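Local atomic coordinates of putative alpha KG dependent 2,4-D dioxygenase (Burkholderia xenovorans, PDB entry 5J92), a protein that binds iron(II) and probably acts as a 2-oxoglutarate-dependent dioxygenase of the TfdA/TauD family, though its substrate is not established. Residues V50-R55 and D260-D265; A132-L137 and A288-D293; L138-P143 and E284-T289. All coordinates share one frame; numbering follows the deposited sequence.

Contact 1. Residues V50-R55 and D260-D265; sequences VLIFPR and DLVMWD
Strands 50-53 and 261-265 run antiparallel, their axes 4.6 Å apart at closest approach, and their side chains alternate between the two faces of the sheet. Beta-branched Val50, Ile52 and Val262 share one face with Trp264. Val50 and Val262 both place CG1 anti to the backbone N, and the two side chains cross obliquely and touch through these methyls, CG1 to CG1 at 3.8 Å. On the other side of Val262 its second methyl, CG2, lies alongside Ile52 CG1, so one beta-branched residue fills the notch between two neighbours. Val50 CG2 leans on Trp264 CB, beyond which the indole swings away toward the iron site, meeting the rings of Phe151 and of the iron ligand His271.

Leu51, Phe53, Leu261 and Met263 occupy the other face. The Phe53 ring, its CG beside the backbone N (chi1 -54°), turns its edge to Leu261 O, which lies near the ring plane, 3.4 Å from CD1. Met263 is extended throughout, and its sulfur knob fits against the same ring edge, SD 4.0 Å from Phe53 CE1, an edge-on Met-aromatic contact. Ile41 of helix 35-47 packs against Leu51, Phe53 and Met263.

Two hydrogen-bonded pairs stitch the backbones. Leu51 N to Met263 O and Met263 N to Leu51 O are both 2.7 Å, and the bonds almost straight; Leu261 N reaches Phe53 O at 2.9 Å from above the carbonyl plane. Where the strands end, a water accepts from Arg55 N and donates to Asp260 OD1, while OD2 is held by Ser257 and His254. Direct hydrogen bonds between the two segments thus run from backbone to backbone, and the apolar side chains on both faces suit a buried strand pair of the double-stranded beta-helix.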
loop_
_atom_site.group_PDB
_atom_site.type_symbol
_atom_site.label_atom_id
_atom_site.label_comp_id
_atom_site.label_asym_id
_atom_site.label_seq_id
_atom_site.Cartn_x
_atom_site.Cartn_y
_atom_site.Cartn_z
ATOM N N VAL A 50 -10.088 2.196 20.342
ATOM C CA VAL A 50 -8.987 1.443 20.951
ATOM C C VAL A 50 -8.903 1.860 22.412
ATOM O O VAL A 50 -8.700 3.044 22.712
ATOM C CB VAL A 50 -7.636 1.686 20.257
ATOM C CG1 VAL A 50 -6.512 0.867 20.957
ATOM C CG2 VAL A 50 -7.695 1.366 18.763
ATOM N N LEU A 51 -9.095 0.900 23.321
ATOM C CA LEU A 51 -8.996 1.129 24.754
ATOM C C LEU A 51 -7.870 0.274 25.326
ATOM O O LEU A 51 -7.777 -0.933 25.039
ATOM C CB LEU A 51 -10.329 0.812 25.457
ATOM C CG LEU A 51 -11.539 1.679 25.090
ATOM C CD1 LEU A 51 -12.798 1.184 25.795
ATOM C CD2 LEU A 51 -11.283 3.129 25.470
ATOM N N ILE A 52 -7.033 0.902 26.139
ATOM C CA ILE A 52 -5.834 0.297 26.713
ATOM C C ILE A 52 -6.015 0.264 28.221
ATOM O O ILE A 52 -6.172 1.319 28.854
ATOM C CB ILE A 52 -4.574 1.101 26.356
ATOM C CG1 ILE A 52 -4.436 1.225 24.844
ATOM C CG2 ILE A 52 -3.353 0.495 27.016
ATOM C CD1 ILE A 52 -3.922 2.586 24.425
ATOM N N PHE A 53 -5.976 -0.929 28.800
ATOM C CA PHE A 53 -6.034 -1.071 30.253
ATOM C C PHE A 53 -4.646 -1.474 30.744
ATOM O O PHE A 53 -4.232 -2.631 30.563
ATOM C CB PHE A 53 -7.087 -2.110 30.656
ATOM C CG PHE A 53 -8.455 -1.847 30.075
ATOM C CD1 PHE A 53 -8.792 -2.318 28.808
ATOM C CD2 PHE A 53 -9.408 -1.138 30.790
ATOM C CE1 PHE A 53 -10.044 -2.080 28.264
ATOM C CE2 PHE A 53 -10.668 -0.901 30.260
ATOM C CZ PHE A 53 -10.989 -1.373 29.000
ATOM N N PRO A 54 -3.875 -0.557 31.322
ATOM C CA PRO A 54 -2.495 -0.890 31.699
ATOM C C PRO A 54 -2.430 -1.885 32.848
ATOM O O PRO A 54 -3.323 -1.956 33.695
ATOM C CB PRO A 54 -1.900 0.465 32.123
ATOM C CG PRO A 54 -2.801 1.511 31.503
ATOM C CD PRO A 54 -4.181 0.873 31.509
ATOM N N ARG A 55 -1.345 -2.659 32.863
ATOM C CA ARG A 55 -0.918 -3.429 34.038
ATOM C C ARG A 55 -2.027 -4.352 34.559
ATOM O O ARG A 55 -2.402 -4.330 35.734
ATOM C CB ARG A 55 -0.408 -2.477 35.132
ATOM C CG ARG A 55 0.820 -1.676 34.693
ATOM C CD ARG A 55 1.179 -0.504 35.624
ATOM N NE ARG A 55 0.373 0.695 35.368
ATOM C CZ ARG A 55 0.658 1.635 34.460
ATOM N NH1 ARG A 55 -0.147 2.688 34.305
ATOM N NH2 ARG A 55 1.745 1.528 33.701
ATOM N N ASP A 260 -0.205 -4.692 29.142
ATOM C CA ASP A 260 -1.249 -3.897 28.525
ATOM C C ASP A 260 -2.368 -4.843 28.096
ATOM O O ASP A 260 -2.110 -5.863 27.447
ATOM C CB ASP A 260 -0.737 -3.181 27.275
ATOM C CG ASP A 260 -0.052 -1.849 27.552
ATOM O OD1 ASP A 260 -0.050 -1.344 28.690
ATOM O OD2 ASP A 260 0.471 -1.295 26.564
ATOM N N LEU A 261 -3.603 -4.510 28.438
ATOM C CA LEU A 261 -4.766 -5.136 27.817
ATOM C C LEU A 261 -5.335 -4.126 26.830
ATOM O O LEU A 261 -5.831 -3.066 27.231
ATOM C CB LEU A 261 -5.804 -5.553 28.856
ATOM C CG LEU A 261 -6.800 -6.659 28.493
ATOM C CD1 LEU A 261 -7.770 -6.878 29.637
ATOM C CD2 LEU A 261 -7.577 -6.353 27.235
ATOM N N VAL A 262 -5.277 -4.454 25.544
ATOM C CA VAL A 262 -5.755 -3.561 24.495
ATOM C C VAL A 262 -7.004 -4.182 23.890
ATOM O O VAL A 262 -6.983 -5.334 23.428
ATOM C CB VAL A 262 -4.691 -3.291 23.421
ATOM C CG1 VAL A 262 -5.280 -2.412 22.304
ATOM C CG2 VAL A 262 -3.475 -2.619 24.043
ATOM N N MET A 263 -8.088 -3.417 23.924
ATOM C CA MET A 263 -9.391 -3.804 23.407
ATOM C C MET A 263 -9.735 -2.854 22.275
ATOM O O MET A 263 -9.629 -1.631 22.445
ATOM C CB MET A 263 -10.425 -3.750 24.538
ATOM C CG MET A 263 -11.865 -3.557 24.152
ATOM S SD MET A 263 -12.805 -3.282 25.671
ATOM C CE MET A 263 -14.481 -3.341 25.044
ATOM N N TRP A 264 -10.059 -3.403 21.091
ATOM C CA TRP A 264 -10.364 -2.544 19.954
ATOM C C TRP A 264 -11.628 -2.999 19.238
ATOM O O TRP A 264 -11.955 -4.191 19.189
ATOM C CB TRP A 264 -9.173 -2.430 18.965
ATOM C CG TRP A 264 -8.857 -3.657 18.123
ATOM C CD1 TRP A 264 -9.374 -3.980 16.893
ATOM C CD2 TRP A 264 -7.928 -4.688 18.446
ATOM N NE1 TRP A 264 -8.832 -5.172 16.441
ATOM C CE2 TRP A 264 -7.936 -5.621 17.377
ATOM C CE3 TRP A 264 -7.091 -4.927 19.541
ATOM C CZ2 TRP A 264 -7.137 -6.752 17.374
ATOM C CZ3 TRP A 264 -6.299 -6.068 19.532
ATOM C CH2 TRP A 264 -6.330 -6.963 18.460
ATOM N N ASP A 265 -12.346 -2.010 18.712
ATOM C CA ASP A 265 -13.648 -2.199 18.067
ATOM C C ASP A 265 -13.412 -2.366 16.568
ATOM O O ASP A 265 -13.122 -1.403 15.857
ATOM C CB ASP A 265 -14.556 -1.018 18.403
ATOM C CG ASP A 265 -16.009 -1.225 17.960
ATOM O OD1 ASP A 265 -16.273 -2.134 17.140
ATOM O OD2 ASP A 265 -16.888 -0.480 18.460
HETATM O O HOH W 1 0.845 -2.239 30.957
#

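Contact 2. Residues A132-L137 and A288-D293; sequences ARYSFL and ATTLDD
Backbone hydrogen bonds join strand 134-137 to strand 288-291 in antiparallel fashion. Phe136 and Ala288 form a hydrogen-bonded pair, with Phe136 N 2.9 Å from Ala288 O and a return bond from Ala288 N. Farther along, the register slips by one residue between the pairs Ser135-Thr289 and Ala132-Leu291, a beta bulge at the corner near Arg133 where segment 132-137 turns. Thr290 serves this irregular place: its OG1 takes the crowded position between backbone N and carbonyl carbon (chi1 59°) and donates to Tyr134 O at 2.8 Å. The same oxygen receives Thr290 N nearly along its C=O axis, so one residue grips it twice. Arg133 N gives a short bond, 2.6 Å, to Thr290 O.

The ionic part belongs to Arg133. Its chain leaves with CG anti to the backbone N and bends at chi3 (-70°), presenting the guanidinium edge to Asp292. Arg133 NE, at 3.0 Å, and NH2, at 3.2 Å, converge on the single oxygen Asp292 OD1, with the two planar groups turned 81° apart. Leu291 O lies over the guanidinium centre, and Arg294 also pairs with OD1; this concentration of positive charge would favour an ionised Asp292.

Side-chain packing comes next. Phe136 CE1 lies 3.8 Å from Thr290 CG2, and the small Ala288 side chain lies beside Phe136 on the same face, CB to CB 4.4 Å. Separately, Ala288 O approaches the ring edge in plane. On the other face Thr289 CG2 sits 3.7 Å from Ala132 CB and also touches Ser135 OG, which is hydrogen-bonded to Asp124, an iron ligand, and to Asn266.

Strand 132-139 lies between 284-291 and 261-265, whose Met263 packs on Tyr134 and Phe136. Helix 60-67 covers Phe136 and Ala288 through Ala67, and Tyr134 OH reaches Ser45 on helix 35-47.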
loop_
_atom_site.group_PDB
_atom_site.type_symbol
_atom_site.label_atom_id
_atom_site.label_comp_id
_atom_site.label_asym_id
_atom_site.label_seq_id
_atom_site.Cartn_x
_atom_site.Cartn_y
_atom_site.Cartn_z
ATOM N N ALA A 132 -16.130 -9.960 13.726
ATOM C CA ALA A 132 -15.777 -9.685 15.105
ATOM C C ALA A 132 -16.397 -8.376 15.565
ATOM O O ALA A 132 -16.641 -7.464 14.769
ATOM C CB ALA A 132 -14.256 -9.593 15.269
ATOM N N ARG A 133 -16.675 -8.301 16.865
ATOM C CA ARG A 133 -17.027 -7.025 17.475
ATOM C C ARG A 133 -15.751 -6.427 18.071
ATOM O O ARG A 133 -14.986 -5.776 17.366
ATOM C CB ARG A 133 -18.117 -7.207 18.529
ATOM C CG ARG A 133 -18.619 -5.901 19.144
ATOM C CD ARG A 133 -19.820 -6.147 20.043
ATOM N NE ARG A 133 -21.008 -6.510 19.268
ATOM C CZ ARG A 133 -22.127 -6.998 19.790
ATOM N NH1 ARG A 133 -22.226 -7.201 21.098
ATOM N NH2 ARG A 133 -23.153 -7.286 18.998
ATOM N N TYR A 134 -15.488 -6.681 19.343
ATOM C CA TYR A 134 -14.253 -6.266 19.990
ATOM C C TYR A 134 -13.241 -7.401 19.950
ATOM O O TYR A 134 -13.588 -8.567 20.175
ATOM C CB TYR A 134 -14.498 -5.874 21.441
ATOM C CG TYR A 134 -15.452 -4.715 21.646
ATOM C CD1 TYR A 134 -15.006 -3.406 21.533
ATOM C CD2 TYR A 134 -16.794 -4.931 21.968
ATOM C CE1 TYR A 134 -15.859 -2.339 21.727
ATOM C CE2 TYR A 134 -17.665 -3.866 22.158
ATOM C CZ TYR A 134 -17.184 -2.570 22.042
ATOM O OH TYR A 134 -18.010 -1.485 22.234
ATOM N N SER A 135 -11.986 -7.052 19.695
ATOM C CA SER A 135 -10.868 -7.964 19.878
ATOM C C SER A 135 -10.050 -7.508 21.080
ATOM O O SER A 135 -10.031 -6.322 21.417
ATOM C CB SER A 135 -9.995 -8.026 18.620
ATOM O OG SER A 135 -10.709 -8.592 17.522
ATOM N N PHE A 136 -9.391 -8.464 21.743
ATOM C CA PHE A 136 -8.635 -8.212 22.963
ATOM C C PHE A 136 -7.270 -8.874 22.852
ATOM O O PHE A 136 -7.167 -10.036 22.434
ATOM C CB PHE A 136 -9.363 -8.756 24.202
ATOM C CG PHE A 136 -10.790 -8.292 24.337
ATOM C CD1 PHE A 136 -11.802 -8.867 23.571
ATOM C CD2 PHE A 136 -11.124 -7.292 25.245
ATOM C CE1 PHE A 136 -13.109 -8.449 23.689
ATOM C CE2 PHE A 136 -12.438 -6.863 25.372
ATOM C CZ PHE A 136 -13.438 -7.453 24.602
ATOM N N LEU A 137 -6.227 -8.138 23.245
ATOM C CA LEU A 137 -4.850 -8.617 23.216
ATOM C C LEU A 137 -4.197 -8.249 24.538
ATOM O O LEU A 137 -4.136 -7.068 24.890
ATOM C CB LEU A 137 -4.060 -7.996 22.057
ATOM C CG LEU A 137 -3.915 -8.707 20.710
ATOM C CD1 LEU A 137 -3.034 -7.885 19.763
ATOM C CD2 LEU A 137 -3.380 -10.126 20.873
ATOM N N ALA A 288 -8.410 -12.773 22.685
ATOM C CA ALA A 288 -9.804 -13.177 22.769
ATOM C C ALA A 288 -10.587 -12.334 21.778
ATOM O O ALA A 288 -10.184 -11.216 21.437
ATOM C CB ALA A 288 -10.382 -13.012 24.177
ATOM N N THR A 289 -11.681 -12.895 21.273
ATOM C CA THR A 289 -12.454 -12.208 20.252
ATOM C C THR A 289 -13.941 -12.394 20.518
ATOM O O THR A 289 -14.387 -13.489 20.865
ATOM C CB THR A 289 -12.085 -12.714 18.847
ATOM O OG1 THR A 289 -10.662 -12.646 18.688
ATOM C CG2 THR A 289 -12.747 -11.847 17.770
ATOM N N THR A 290 -14.695 -11.311 20.389
ATOM C CA THR A 290 -16.145 -11.361 20.464
ATOM C C THR A 290 -16.709 -11.154 19.066
ATOM O O THR A 290 -16.100 -10.477 18.230
ATOM C CB THR A 290 -16.699 -10.296 21.417
ATOM O OG1 THR A 290 -16.289 -8.995 20.974
ATOM C CG2 THR A 290 -16.183 -10.535 22.838
ATOM N N LEU A 291 -17.886 -11.729 18.832
ATOM C CA LEU A 291 -18.574 -11.642 17.553
ATOM C C LEU A 291 -19.658 -10.576 17.598
ATOM O O LEU A 291 -20.272 -10.335 18.638
ATOM C CB LEU A 291 -19.188 -12.991 17.175
ATOM C CG LEU A 291 -18.132 -14.062 16.935
ATOM C CD1 LEU A 291 -18.774 -15.396 16.582
ATOM C CD2 LEU A 291 -17.236 -13.580 15.800
ATOM N N ASP A 292 -19.889 -9.942 16.449
ATOM C CA ASP A 292 -20.811 -8.807 16.354
ATOM C C ASP A 292 -22.245 -9.287 16.113
ATOM O O ASP A 292 -22.875 -8.981 15.109
ATOM C CB ASP A 292 -20.344 -7.850 15.261
ATOM C CG ASP A 292 -21.075 -6.516 15.292
ATOM O OD1 ASP A 292 -21.648 -6.171 16.345
ATOM O OD2 ASP A 292 -21.054 -5.800 14.270
ATOM N N ASP A 293 -22.753 -10.068 17.062
ATOM C CA ASP A 293 -24.107 -10.614 16.976
ATOM C C ASP A 293 -25.069 -9.560 17.505
ATOM O O ASP A 293 -25.182 -9.358 18.716
ATOM C CB ASP A 293 -24.195 -11.914 17.766
ATOM C CG ASP A 293 -25.505 -12.650 17.559
ATOM O OD1 ASP A 293 -26.495 -12.048 17.096
ATOM O OD2 ASP A 293 -25.537 -13.853 17.876
#

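Contact 3. Residues L138-P143 and E284-T289; sequences LSYIVP and EMHRAT
Tyr140 leaves a corner of the chain with CG beside the backbone N (chi1 -83°), and its CB meets the neighbouring strand at Glu284 O, 3.6 Å away, with Glu284 CD close by. At CG the ring begins to overlie the imidazole of His286: CG lies near NE2, Tyr140 CD1 faces His286 CD2 at 3.6 Å, and CE1 sits over the centre of the imidazole. CD2, on the flank toward the carboxylate, looks at Glu284 OE2. Near the tip Tyr140 CZ meets His286 CE1 at 3.5 Å, and OH ends beside ND1 and CE1. The planes are only 10° apart with centroids 3.8 Å from each other, a face-to-face stack.

The chain turns a corner here: Tyr140 and Ile141 both face Glu284 in a classic beta bulge, and Glu284 O accepts from both amides, Tyr140 N at 2.9 Å and Ile141 N at 3.3 Å.

Glu284, fully extended, offers the anti lone pair of OE2 to His286 NE2 (2.9 Å), which fixes the imidazole rotation, while ND1 is hydrogen-bonded to Asp60; two acidic partners would favour a protonated ring. Glu284 OE1 touches Ile141 CD1. On the opposite face Met285 bends at chi2 to bring CE 3.7 Å from Ser139 CB, its slender thioether passing along a small residue whose OG is hydrogen-bonded to Ser257 O.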
loop_
_atom_site.group_PDB
_atom_site.type_symbol
_atom_site.label_atom_id
_atom_site.label_comp_id
_atom_site.label_asym_id
_atom_site.label_seq_id
_atom_site.Cartn_x
_atom_site.Cartn_y
_atom_site.Cartn_z
ATOM N N LEU A 138 -3.696 -9.246 25.261
ATOM C CA LEU A 138 -3.005 -9.022 26.527
ATOM C C LEU A 138 -1.545 -9.419 26.361
ATOM O O LEU A 138 -1.242 -10.577 26.048
ATOM C CB LEU A 138 -3.670 -9.810 27.656
ATOM C CG LEU A 138 -3.063 -9.720 29.056
ATOM C CD1 LEU A 138 -3.023 -8.288 29.589
ATOM C CD2 LEU A 138 -3.842 -10.614 29.981
ATOM N N SER A 139 -0.641 -8.470 26.574
ATOM C CA SER A 139 0.778 -8.703 26.330
ATOM C C SER A 139 1.441 -9.342 27.544
ATOM O O SER A 139 1.268 -8.879 28.676
ATOM C CB SER A 139 1.490 -7.398 25.978
ATOM O OG SER A 139 1.567 -6.555 27.109
ATOM N N TYR A 140 2.204 -10.406 27.297
ATOM C CA TYR A 140 3.020 -11.056 28.307
ATOM C C TYR A 140 4.493 -10.717 28.156
ATOM O O TYR A 140 5.169 -10.450 29.151
ATOM C CB TYR A 140 2.835 -12.579 28.250
ATOM C CG TYR A 140 1.617 -13.074 28.997
ATOM C CD1 TYR A 140 0.339 -12.623 28.669
ATOM C CD2 TYR A 140 1.746 -13.979 30.042
ATOM C CE1 TYR A 140 -0.778 -13.077 29.358
ATOM C CE2 TYR A 140 0.643 -14.438 30.736
ATOM C CZ TYR A 140 -0.618 -13.987 30.390
ATOM O OH TYR A 140 -1.710 -14.456 31.090
ATOM N N ILE A 141 5.019 -10.754 26.933
ATOM C CA ILE A 141 6.432 -10.478 26.673
ATOM C C ILE A 141 6.506 -9.551 25.467
ATOM O O ILE A 141 5.960 -9.873 24.406
ATOM C CB ILE A 141 7.247 -11.765 26.437
ATOM C CG1 ILE A 141 7.119 -12.717 27.640
ATOM C CG2 ILE A 141 8.700 -11.430 26.196
ATOM C CD1 ILE A 141 7.854 -14.080 27.482
ATOM N N VAL A 142 7.156 -8.407 25.632
ATOM C CA VAL A 142 7.195 -7.344 24.626
ATOM C C VAL A 142 8.610 -7.275 24.055
ATOM O O VAL A 142 9.561 -7.113 24.824
ATOM C CB VAL A 142 6.797 -5.972 25.209
ATOM C CG1 VAL A 142 6.881 -4.884 24.136
ATOM C CG2 VAL A 142 5.416 -6.012 25.803
ATOM N N PRO A 143 8.784 -7.373 22.739
ATOM C CA PRO A 143 10.125 -7.207 22.164
ATOM C C PRO A 143 10.589 -5.763 22.272
ATOM O O PRO A 143 9.789 -4.829 22.310
ATOM C CB PRO A 143 9.946 -7.616 20.695
ATOM C CG PRO A 143 8.602 -8.309 20.628
ATOM C CD PRO A 143 7.778 -7.677 21.712
ATOM N N GLU A 284 4.926 -12.606 23.153
ATOM C CA GLU A 284 3.847 -13.450 23.641
ATOM C C GLU A 284 2.640 -12.572 23.923
ATOM O O GLU A 284 2.701 -11.682 24.775
ATOM C CB GLU A 284 4.253 -14.220 24.898
ATOM C CG GLU A 284 3.155 -15.148 25.386
ATOM C CD GLU A 284 3.526 -15.905 26.643
ATOM O OE1 GLU A 284 4.706 -15.865 27.052
ATOM O OE2 GLU A 284 2.626 -16.543 27.227
ATOM N N MET A 285 1.543 -12.853 23.226
ATOM C CA MET A 285 0.278 -12.142 23.333
ATOM C C MET A 285 -0.842 -13.155 23.511
ATOM O O MET A 285 -0.855 -14.197 22.847
ATOM C CB MET A 285 -0.001 -11.314 22.075
ATOM C CG MET A 285 1.083 -10.336 21.674
ATOM S SD MET A 285 0.644 -8.657 22.154
ATOM C CE MET A 285 2.265 -7.919 22.353
ATOM N N HIS A 286 -1.769 -12.859 24.414
ATOM C CA HIS A 286 -2.956 -13.679 24.612
ATOM C C HIS A 286 -4.167 -12.944 24.059
ATOM O O HIS A 286 -4.366 -11.759 24.353
ATOM C CB HIS A 286 -3.146 -14.009 26.090
ATOM C CG HIS A 286 -2.074 -14.895 26.645
ATOM N ND1 HIS A 286 -2.295 -15.757 27.696
ATOM C CD2 HIS A 286 -0.780 -15.065 26.284
ATOM C CE1 HIS A 286 -1.180 -16.412 27.967
ATOM N NE2 HIS A 286 -0.246 -16.010 27.125
ATOM N N ARG A 287 -4.976 -13.650 23.271
ATOM C CA ARG A 287 -6.024 -13.026 22.477
ATOM C C ARG A 287 -7.384 -13.608 22.829
ATOM O O ARG A 287 -7.499 -14.783 23.188
ATOM C CB ARG A 287 -5.770 -13.206 20.971
ATOM N N ALA A 288 -8.410 -12.773 22.685
ATOM C CA ALA A 288 -9.804 -13.177 22.769
ATOM C C ALA A 288 -10.587 -12.334 21.778
ATOM O O ALA A 288 -10.184 -11.216 21.437
ATOM C CB ALA A 288 -10.382 -13.012 24.177
ATOM N N THR A 289 -11.681 -12.895 21.273
ATOM C CA THR A 289 -12.454 -12.208 20.252
ATOM C C THR A 289 -13.941 -12.394 20.518
ATOM O O THR A 289 -14.387 -13.489 20.865
ATOM C CB THR A 289 -12.085 -12.714 18.847
ATOM O OG1 THR A 289 -10.662 -12.646 18.688
ATOM C CG2 THR A 289 -12.747 -11.847 17.770
#

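All three contacts belong to one six-stranded sheet. Contacts 2 and 3 are successive lengths of the same pairing, strand 132-139 with the outermost strand 284-291, and share Ala288 and Thr289; contact 1 pairs 50-53 with 261-265, which adjoins 132-139 through probable hydrogen bonds such as Trp264 O to Ser135 N. Contacts 1 and 2 are buried. In the first, side-chain packing between the strands is almost wholly apolar, whereas the second adds a salt bridge and a serine hydroxyl next to the iron ligand Asp124. Contact 3 is only partly buried and lies farther from the metal; there a Tyr-His stack and a His-carboxylate hydrogen bond join aliphatic packing. Bulges occur in contacts 2 and 3, at the two corners of 132-139, but not in contact 1.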